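Local atomic coordinates of putative oxidoreductase yhhX (Escherichia coli K-12, PDB entry 3F4L), a protein that probably acts as an NADP-dependent oxidoreductase of the Gfo/Idh/MocA family, perhaps oxidising scyllo-inositol. Residues L214-D218 with L219-V223; N315-E319 with S320-T324. One frame throughout, in Å; residues are numbered along the deposited sequence.

Both interactions are local contacts in the C-terminal alpha/beta part of the chain. Their centres are about 19 Å apart and they do not touch. Interaction 1 is a beta hairpin in the large mixed sheet. It is mostly buried, partly beneath the second subunit, and rests on paired backbone bonds. Interaction 2 is the start of helix 319-331. It is only partly buried, and no other chain of the assembly reaches it. Here a side-chain carboxylate joins the backbone bonds. Helix 171-187 lies against both, with I183 on the hairpin and I184 on the helix start. Interaction 2 also packs on helix 102-115 of the NAD-binding Rossmann fold.

Interaction 1: L214-D218 with L219-V223; sequences LFYGD and LKAIV
L214 and A221 exchange two nearly straight backbone bonds. L214 N gives to A221 O (2.8 Å). A221 N gives to L214 O (2.9 Å). Y216 and L219 form the next such pair. Y216 N meets L219 O at 2.8 Å. The return bond, L219 N to Y216 O, is more bent, at 154°. These bonds close a beta hairpin through a type II' turn, with G217 at positive phi. Between the two pairs, F215 and K220 face each other as a non-hydrogen-bonded pair. Their backbones bond outward instead, F215 to D191 and H192, K220 to V147 and V149, while G217 N is held by D191 OD2. K220 CG lies over one face of the F215 ring, 4.2 Å from its centroid. Without the ring, as with an alanine here, K220 CG and CD would probably lose their apolar support. The lysine chain bends at chi3 (75°), and NZ forms salt bridges with D196 and E211 of the second subunit. On the side of the sheet that carries L214, Y216, L219 and A221, Y216 CD1 touches L219 CD2 at 4.1 Å. Y216 OH bonds G188 O, and D218 OD1 pairs with K203 of the second subunit.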
ATOM      1  N   LEU A 214       2.067 -10.345  -2.636  1.00 14.66           N
ATOM      2  CA  LEU A 214       1.867 -11.681  -3.173  1.00 15.22           C
ATOM      3  C   LEU A 214       0.737 -11.651  -4.185  1.00 15.22           C
ATOM      4  O   LEU A 214      -0.377 -11.234  -3.868  1.00 17.21           O
ATOM      5  CB  LEU A 214       1.536 -12.659  -2.042  1.00 14.06           C
ATOM      6  CG  LEU A 214       2.668 -13.007  -1.064  1.00 17.34           C
ATOM      7  CD1 LEU A 214       3.140 -11.760  -0.329  1.00 18.87           C
ATOM      8  CD2 LEU A 214       2.171 -14.051  -0.065  1.00 15.04           C
ATOM      9  N   PHE A 215       1.019 -12.099  -5.404  1.00 13.24           N
ATOM     10  CA  PHE A 215       0.004 -12.091  -6.445  1.00 15.32           C
ATOM     11  C   PHE A 215      -0.611 -13.457  -6.703  1.00 16.72           C
ATOM     12  O   PHE A 215       0.094 -14.444  -6.861  1.00 17.22           O
ATOM     13  CB  PHE A 215       0.597 -11.546  -7.748  1.00 14.98           C
ATOM     14  CG  PHE A 215       1.172 -10.168  -7.622  1.00 13.01           C
ATOM     15  CD1 PHE A 215       2.342  -9.957  -6.904  1.00 14.93           C
ATOM     16  CD2 PHE A 215       0.547  -9.079  -8.221  1.00 16.40           C
ATOM     17  CE1 PHE A 215       2.892  -8.689  -6.784  1.00 15.74           C
ATOM     18  CE2 PHE A 215       1.084  -7.803  -8.108  1.00 18.97           C
ATOM     19  CZ  PHE A 215       2.263  -7.604  -7.387  1.00 19.34           C
ATOM     20  N   TYR A 216      -1.939 -13.505  -6.726  1.00 19.60           N
ATOM     21  CA  TYR A 216      -2.664 -14.741  -7.014  1.00 20.48           C
ATOM     22  C   TYR A 216      -3.600 -14.374  -8.154  1.00 21.34           C
ATOM     23  O   TYR A 216      -4.720 -13.915  -7.936  1.00 21.14           O
ATOM     24  CB  TYR A 216      -3.472 -15.214  -5.800  1.00 19.97           C
ATOM     25  CG  TYR A 216      -2.647 -15.489  -4.562  1.00 17.12           C
ATOM     26  CD1 TYR A 216      -2.306 -14.458  -3.676  1.00 17.08           C
ATOM     27  CD2 TYR A 216      -2.230 -16.785  -4.254  1.00 15.54           C
ATOM     28  CE1 TYR A 216      -1.574 -14.717  -2.513  1.00 12.99           C
ATOM     29  CE2 TYR A 216      -1.504 -17.053  -3.090  1.00 13.01           C
ATOM     30  CZ  TYR A 216      -1.182 -16.011  -2.224  1.00 16.56           C
ATOM     31  OH  TYR A 216      -0.488 -16.278  -1.054  1.00 13.22           O
ATOM     32  N   GLY A 217      -3.123 -14.564  -9.377  1.00 23.97           N
ATOM     33  CA  GLY A 217      -3.923 -14.203 -10.527  1.00 25.54           C
ATOM     34  C   GLY A 217      -4.094 -12.701 -10.481  1.00 25.13           C
ATOM     35  O   GLY A 217      -3.110 -11.967 -10.400  1.00 26.86           O
ATOM     36  N   ASP A 218      -5.341 -12.243 -10.502  1.00 25.43           N
ATOM     37  CA  ASP A 218      -5.640 -10.821 -10.460  1.00 24.17           C
ATOM     38  C   ASP A 218      -5.705 -10.295  -9.032  1.00 23.98           C
ATOM     39  O   ASP A 218      -5.910  -9.104  -8.822  1.00 24.35           O
ATOM     40  CB  ASP A 218      -6.975 -10.544 -11.149  1.00 28.83           C
ATOM     41  CG  ASP A 218      -6.914 -10.762 -12.646  1.00 31.91           C
ATOM     42  OD1 ASP A 218      -6.113 -10.078 -13.320  1.00 35.75           O
ATOM     43  OD2 ASP A 218      -7.670 -11.619 -13.149  1.00 36.68           O
ATOM     44  N   LEU A 219      -5.541 -11.180  -8.051  1.00 21.99           N
ATOM     45  CA  LEU A 219      -5.595 -10.774  -6.652  1.00 20.63           C
ATOM     46  C   LEU A 219      -4.219 -10.410  -6.116  1.00 19.46           C
ATOM     47  O   LEU A 219      -3.246 -11.107  -6.393  1.00 20.47           O
ATOM     48  CB  LEU A 219      -6.156 -11.901  -5.789  1.00 21.64           C
ATOM     49  CG  LEU A 219      -5.863 -11.730  -4.297  1.00 23.29           C
ATOM     50  CD1 LEU A 219      -6.721 -10.612  -3.730  1.00 22.73           C
ATOM     51  CD2 LEU A 219      -6.127 -13.036  -3.572  1.00 24.16           C
ATOM     52  N   LYS A 220      -4.149  -9.327  -5.343  1.00 17.81           N
ATOM     53  CA  LYS A 220      -2.892  -8.902  -4.738  1.00 19.04           C
ATOM     54  C   LYS A 220      -3.056  -8.757  -3.224  1.00 19.06           C
ATOM     55  O   LYS A 220      -3.958  -8.058  -2.746  1.00 18.11           O
ATOM     56  CB  LYS A 220      -2.390  -7.570  -5.330  1.00 19.09           C
ATOM     57  CG  LYS A 220      -1.002  -7.162  -4.799  1.00 19.53           C
ATOM     58  CD  LYS A 220      -0.451  -5.870  -5.399  1.00 20.31           C
ATOM     59  CE  LYS A 220      -1.117  -4.632  -4.834  1.00 21.60           C
ATOM     60  NZ  LYS A 220      -0.552  -3.385  -5.447  1.00 25.18           N
ATOM     61  N   ALA A 221      -2.191  -9.447  -2.484  1.00 18.49           N
ATOM     62  CA  ALA A 221      -2.194  -9.408  -1.029  1.00 18.66           C
ATOM     63  C   ALA A 221      -0.910  -8.715  -0.588  1.00 19.37           C
ATOM     64  O   ALA A 221       0.199  -9.146  -0.926  1.00 18.93           O
ATOM     65  CB  ALA A 221      -2.247 -10.817  -0.458  1.00 17.95           C
ATOM     66  N   ILE A 222      -1.072  -7.647   0.178  1.00 19.68           N
ATOM     67  CA  ILE A 222       0.046  -6.856   0.668  1.00 18.01           C
ATOM     68  C   ILE A 222       0.311  -7.072   2.159  1.00 18.46           C
ATOM     69  O   ILE A 222      -0.602  -7.013   2.981  1.00 17.51           O
ATOM     70  CB  ILE A 222      -0.229  -5.364   0.409  1.00 18.55           C
ATOM     71  CG1 ILE A 222      -0.240  -5.108  -1.105  1.00 20.29           C
ATOM     72  CG2 ILE A 222       0.810  -4.504   1.105  1.00 18.87           C
ATOM     73  CD1 ILE A 222      -0.636  -3.688  -1.495  1.00 22.42           C
ATOM     74  N   VAL A 223       1.564  -7.343   2.499  1.00 17.42           N
ATOM     75  CA  VAL A 223       1.950  -7.528   3.892  1.00 20.76           C
ATOM     76  C   VAL A 223       3.080  -6.544   4.150  1.00 21.67           C
ATOM     77  O   VAL A 223       4.083  -6.544   3.437  1.00 19.44           O
ATOM     78  CB  VAL A 223       2.477  -8.943   4.161  1.00 21.88           C
ATOM     79  CG1 VAL A 223       3.027  -9.012   5.547  1.00 24.31           C
ATOM     80  CG2 VAL A 223       1.362  -9.972   3.971  1.00 25.80           C
TER

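Interaction 2: N315-E319 with S320-T324; sequences NYVKE and SEVLT
The E321 carboxylate reaches back to K318, whose backbone N bonds OE1 at 2.8 Å. The N-H comes to the anti side of the oxygen, 30° out of the carboxylate plane. The Y316 ring has V317 CG2 over the centre of one face, and Y316 OH bonds Q123 N. The N315 amide gives ND2 to V317 O on a lone pair (2.9 Å). At the start of helix 319-331, E321 caps the N-H of the N-cap residue K318. This is one of the two bonds of a capping box; the reciprocal one is absent because lysine offers no side-chain acceptor. R126 NH2 forms a salt bridge to the same OE1. E321 CG sits beside its own backbone N (chi1 -58°), and the chain then runs extended toward K318 N. K318 CB and CG lie against this carboxylate. K318 NZ stays 4.9 Å from E321 OE2, too far for a contact. K318 O accepts V322 N at 3.3 Å and, weakly, E321 N. E319 O accepts L323 N (3.0 Å). V317 and V322, just before the cap and one turn into the helix, form a hydrophobic staple. Their side chains cross at about a right angle, and V317 CG1 presses on V322 CG2 at a tight 3.4 Å.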
ATOM      1  N   ASN A 315      -3.138 -31.820   9.922  1.00 23.84           N
ATOM      2  CA  ASN A 315      -2.469 -30.794  10.722  1.00 21.36           C
ATOM      3  C   ASN A 315      -3.035 -29.424  10.344  1.00 21.83           C
ATOM      4  O   ASN A 315      -3.397 -29.205   9.186  1.00 21.35           O
ATOM      5  CB  ASN A 315      -0.965 -30.843  10.457  1.00 21.37           C
ATOM      6  CG  ASN A 315      -0.172 -29.975  11.416  1.00 21.61           C
ATOM      7  OD1 ASN A 315      -0.246 -30.148  12.634  1.00 19.42           O
ATOM      8  ND2 ASN A 315       0.591 -29.035  10.871  1.00 20.93           N
ATOM      9  N   TYR A 316      -3.099 -28.503  11.305  1.00 19.22           N
ATOM     10  CA  TYR A 316      -3.664 -27.180  11.037  1.00 19.40           C
ATOM     11  C   TYR A 316      -2.883 -26.389   9.996  1.00 18.14           C
ATOM     12  O   TYR A 316      -3.449 -25.543   9.300  1.00 17.07           O
ATOM     13  CB  TYR A 316      -3.803 -26.367  12.338  1.00 20.40           C
ATOM     14  CG  TYR A 316      -2.521 -25.769  12.891  1.00 21.74           C
ATOM     15  CD1 TYR A 316      -1.451 -26.580  13.282  1.00 20.15           C
ATOM     16  CD2 TYR A 316      -2.392 -24.389  13.053  1.00 22.78           C
ATOM     17  CE1 TYR A 316      -0.290 -26.032  13.821  1.00 20.01           C
ATOM     18  CE2 TYR A 316      -1.230 -23.827  13.592  1.00 22.22           C
ATOM     19  CZ  TYR A 316      -0.188 -24.656  13.974  1.00 20.52           C
ATOM     20  OH  TYR A 316       0.951 -24.107  14.516  1.00 20.69           O
ATOM     21  N   VAL A 317      -1.587 -26.665   9.887  1.00 17.23           N
ATOM     22  CA  VAL A 317      -0.741 -25.998   8.904  1.00 16.78           C
ATOM     23  C   VAL A 317      -0.333 -27.018   7.836  1.00 19.70           C
ATOM     24  O   VAL A 317       0.158 -28.104   8.162  1.00 20.97           O
ATOM     25  CB  VAL A 317       0.549 -25.427   9.546  1.00 14.76           C
ATOM     26  CG1 VAL A 317       1.443 -24.817   8.472  1.00 12.60           C
ATOM     27  CG2 VAL A 317       0.197 -24.365  10.580  1.00 13.97           C
ATOM     28  N   LYS A 318      -0.524 -26.678   6.567  1.00 17.55           N
ATOM     29  CA  LYS A 318      -0.144 -27.594   5.501  1.00 20.53           C
ATOM     30  C   LYS A 318       1.348 -27.458   5.193  1.00 20.75           C
ATOM     31  O   LYS A 318       1.914 -26.360   5.270  1.00 19.15           O
ATOM     32  CB  LYS A 318      -0.954 -27.315   4.230  1.00 23.21           C
ATOM     33  CG  LYS A 318      -2.464 -27.310   4.440  1.00 25.42           C
ATOM     34  CD  LYS A 318      -3.221 -27.387   3.117  1.00 29.36           C
ATOM     35  CE  LYS A 318      -2.883 -26.234   2.191  1.00 30.31           C
ATOM     36  NZ  LYS A 318      -3.584 -26.377   0.887  1.00 33.25           N
ATOM     37  N   GLU A 319       1.970 -28.582   4.839  1.00 19.69           N
ATOM     38  CA  GLU A 319       3.394 -28.620   4.502  1.00 21.02           C
ATOM     39  C   GLU A 319       3.728 -27.583   3.426  1.00 17.64           C
ATOM     40  O   GLU A 319       4.708 -26.846   3.547  1.00 15.09           O
ATOM     41  CB  GLU A 319       3.773 -30.034   4.014  1.00 23.23           C
ATOM     42  CG  GLU A 319       5.269 -30.275   3.765  1.00 30.91           C
ATOM     43  CD  GLU A 319       5.567 -31.706   3.281  1.00 35.24           C
ATOM     44  OE1 GLU A 319       5.056 -32.662   3.910  1.00 36.93           O
ATOM     45  OE2 GLU A 319       6.316 -31.876   2.285  1.00 33.76           O
ATOM     46  N   SER A 320       2.907 -27.524   2.379  1.00 16.00           N
ATOM     47  CA  SER A 320       3.132 -26.584   1.285  1.00 17.22           C
ATOM     48  C   SER A 320       3.130 -25.128   1.738  1.00 16.50           C
ATOM     49  O   SER A 320       3.848 -24.307   1.184  1.00 17.14           O
ATOM     50  CB  SER A 320       2.084 -26.775   0.181  1.00 17.47           C
ATOM     51  OG  SER A 320       0.773 -26.495   0.640  1.00 19.95           O
ATOM     52  N   GLU A 321       2.320 -24.805   2.738  1.00 16.58           N
ATOM     53  CA  GLU A 321       2.267 -23.434   3.241  1.00 18.03           C
ATOM     54  C   GLU A 321       3.583 -23.088   3.933  1.00 17.23           C
ATOM     55  O   GLU A 321       4.086 -21.970   3.831  1.00 18.24           O
ATOM     56  CB  GLU A 321       1.099 -23.276   4.221  1.00 17.67           C
ATOM     57  CG  GLU A 321      -0.243 -23.639   3.594  1.00 19.76           C
ATOM     58  CD  GLU A 321      -1.410 -23.557   4.564  1.00 22.39           C
ATOM     59  OE1 GLU A 321      -1.334 -24.141   5.663  1.00 23.51           O
ATOM     60  OE2 GLU A 321      -2.420 -22.916   4.220  1.00 26.54           O
ATOM     61  N   VAL A 322       4.151 -24.058   4.634  1.00 18.03           N
ATOM     62  CA  VAL A 322       5.403 -23.829   5.335  1.00 18.41           C
ATOM     63  C   VAL A 322       6.533 -23.617   4.335  1.00 17.23           C
ATOM     64  O   VAL A 322       7.320 -22.690   4.476  1.00 16.77           O
ATOM     65  CB  VAL A 322       5.744 -25.019   6.263  1.00 19.49           C
ATOM     66  CG1 VAL A 322       7.045 -24.762   6.990  1.00 18.90           C
ATOM     67  CG2 VAL A 322       4.620 -25.225   7.253  1.00 18.77           C
ATOM     68  N   LEU A 323       6.602 -24.468   3.314  1.00 18.44           N
ATOM     69  CA  LEU A 323       7.656 -24.356   2.310  1.00 18.45           C
ATOM     70  C   LEU A 323       7.529 -23.065   1.493  1.00 19.57           C
ATOM     71  O   LEU A 323       8.534 -22.451   1.126  1.00 18.63           O
ATOM     72  CB  LEU A 323       7.624 -25.573   1.380  1.00 18.72           C
ATOM     73  CG  LEU A 323       7.961 -26.917   2.045  1.00 16.32           C
ATOM     74  CD1 LEU A 323       7.826 -28.056   1.041  1.00 15.37           C
ATOM     75  CD2 LEU A 323       9.368 -26.861   2.598  1.00 17.38           C
ATOM     76  N   THR A 324       6.297 -22.657   1.204  1.00 18.16           N
ATOM     77  CA  THR A 324       6.095 -21.438   0.433  1.00 18.86           C
ATOM     78  C   THR A 324       6.579 -20.233   1.253  1.00 17.51           C
ATOM     79  O   THR A 324       7.206 -19.319   0.720  1.00 18.93           O
ATOM     80  CB  THR A 324       4.609 -21.256   0.044  1.00 17.87           C
ATOM     81  OG1 THR A 324       4.214 -22.302  -0.857  1.00 16.95           O
ATOM     82  CG2 THR A 324       4.400 -19.918  -0.627  1.00 19.48           C
TER